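Local coordinates for protein 2'-deoxycytidine 5'-triphosphate deaminase (Agrobacterium tumefaciens, PDB 2R9Q) that probably deaminates dCTP to dUTP, a step that supplies the precursor for thymidine nucleotide synthesis, at residues V125-A130 with D134-G139. Numbering follows the deposited sequence.
Sequences VMTDNA and DKIPAG
Val125 and Asp134 join two backbone segments across a sheet-to-sheet seam: strand 121-127 pairs with strand 143-150 in one antiparallel sheet of the dUTPase-like N-terminal half, whereas strand 135-136 pairs with strand 106-112 in the other. Two hydrogen bonds fasten the residues to each other. Asp134 N gives its hydrogen to Val125 O at 2.8 Å in an almost straight bond (174°), and Asp134 OD1 takes the hydrogen of Val125 N at 2.7 Å, met nearly along the C-O axis of the carboxylate. The CB of Asp134 points away from segment 125-130, but with CG beside its own backbone N (chi1 -61°) the carboxylate turns back, so one aspartate serves both the amide and the carbonyl of Val125. An aspartate suits this place because its short side chain brings an acceptor back alongside its own amide. Val125 itself is buried, its branched side chain touching Leu146 and Ser164.

Farther along, the segments meet more lightly. The methyl CG2 of Thr127 lies 3.9 Å from CG1 of Ile136, whose aliphatic chain also packs on Ile166. The other branch of the threonine, OG1, stands between its backbone N and carbonyl carbon (chi1 56°). There Thr127 OG1 gives a weak hydrogen bond to a water 3.3 Å away, and this water donates to Lys135 O at a water-to-O distance of 2.6 Å. Threonine thus offers a methyl to the isoleucine and a hydroxyl to the water. Lys135, exposed, bends its chain so that NZ reaches Asp134 O at 2.7 Å, above the carbonyl plane.

The chemistry implies a join fixed at one end by two direct bonds, which satisfy both the amide and the carbonyl of buried Val125, and bridged farther along by water.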
# COMPACT_ATOMS: atom_id res chain seq x y z
N VAL B 125 -26.18 3.19 -1.77
CA VAL B 125 -27.34 4.07 -1.82
C VAL B 125 -27.71 4.63 -0.43
O VAL B 125 -27.79 3.90 0.56
CB VAL B 125 -28.53 3.42 -2.48
CG1 VAL B 125 -29.70 4.38 -2.55
CG2 VAL B 125 -28.16 2.98 -3.86
N MET B 126 -27.88 5.95 -0.36
CA MET B 126 -28.39 6.57 0.86
C MET B 126 -29.70 7.34 0.66
O MET B 126 -29.99 7.87 -0.42
CB MET B 126 -27.32 7.39 1.61
CG MET B 126 -26.46 8.30 0.79
SD MET B 126 -25.11 9.08 1.71
CE MET B 126 -25.95 10.13 2.85
N THR B 127 -30.51 7.29 1.72
CA THR B 127 -31.76 8.01 1.86
C THR B 127 -31.61 9.10 2.93
O THR B 127 -30.71 9.05 3.77
CB THR B 127 -32.97 7.09 2.26
OG1 THR B 127 -32.70 6.36 3.46
CG2 THR B 127 -33.36 6.17 1.21
N ASP B 128 -32.49 10.09 2.86
CA ASP B 128 -32.70 11.03 3.97
C ASP B 128 -33.05 10.23 5.23
O ASP B 128 -33.77 9.22 5.15
CB ASP B 128 -33.84 12.01 3.66
CG ASP B 128 -33.47 13.12 2.66
OD1 ASP B 128 -32.31 13.22 2.17
OD2 ASP B 128 -34.38 13.92 2.37
N ASN B 129 -32.52 10.66 6.37
CA ASN B 129 -32.80 10.04 7.67
C ASN B 129 -32.23 8.64 7.83
O ASN B 129 -32.61 7.94 8.75
CB ASN B 129 -34.30 10.03 7.96
CG ASN B 129 -34.95 11.38 7.69
OD1 ASN B 129 -34.43 12.42 8.09
ND2 ASN B 129 -36.09 11.36 6.99
N ALA B 130 -31.27 8.27 6.98
CA ALA B 130 -30.74 6.90 6.90
C ALA B 130 -29.89 6.45 8.11
O ALA B 130 -29.03 7.16 8.62
CB ALA B 130 -29.96 6.71 5.56
N ASP B 134 -28.45 1.33 1.56
CA ASP B 134 -29.05 0.39 0.61
C ASP B 134 -30.44 -0.15 1.01
O ASP B 134 -30.94 -1.09 0.41
CB ASP B 134 -28.09 -0.78 0.33
CG ASP B 134 -26.76 -0.35 -0.30
OD1 ASP B 134 -26.67 0.71 -0.93
OD2 ASP B 134 -25.79 -1.11 -0.17
N LYS B 135 -31.04 0.47 2.03
CA LYS B 135 -32.38 0.15 2.48
C LYS B 135 -33.23 1.42 2.45
O LYS B 135 -32.87 2.46 3.00
CB LYS B 135 -32.36 -0.47 3.90
CG LYS B 135 -31.59 -1.78 4.00
CD LYS B 135 -32.27 -2.90 3.23
CE LYS B 135 -31.25 -3.96 2.70
NZ LYS B 135 -30.41 -3.49 1.53
N ILE B 136 -34.34 1.32 1.73
CA ILE B 136 -35.34 2.35 1.64
C ILE B 136 -36.52 1.88 2.53
O ILE B 136 -37.09 0.80 2.32
CB ILE B 136 -35.76 2.57 0.18
CG1 ILE B 136 -34.55 2.93 -0.69
CG2 ILE B 136 -36.79 3.70 0.07
CD1 ILE B 136 -33.65 1.81 -1.08
N PRO B 137 -36.87 2.68 3.56
CA PRO B 137 -37.96 2.27 4.46
C PRO B 137 -39.31 2.18 3.77
O PRO B 137 -39.50 2.78 2.72
CB PRO B 137 -37.96 3.34 5.54
CG PRO B 137 -36.69 4.10 5.37
CD PRO B 137 -36.30 3.98 3.95
N ALA B 138 -40.21 1.39 4.35
CA ALA B 138 -41.60 1.30 3.91
C ALA B 138 -42.16 2.70 3.88
O ALA B 138 -42.07 3.40 4.87
CB ALA B 138 -42.44 0.39 4.80
N GLY B 139 -42.64 3.12 2.72
CA GLY B 139 -43.32 4.39 2.57
C GLY B 139 -42.44 5.61 2.34
O GLY B 139 -42.93 6.72 2.41
O HOH W 1 -30.64 3.78 2.97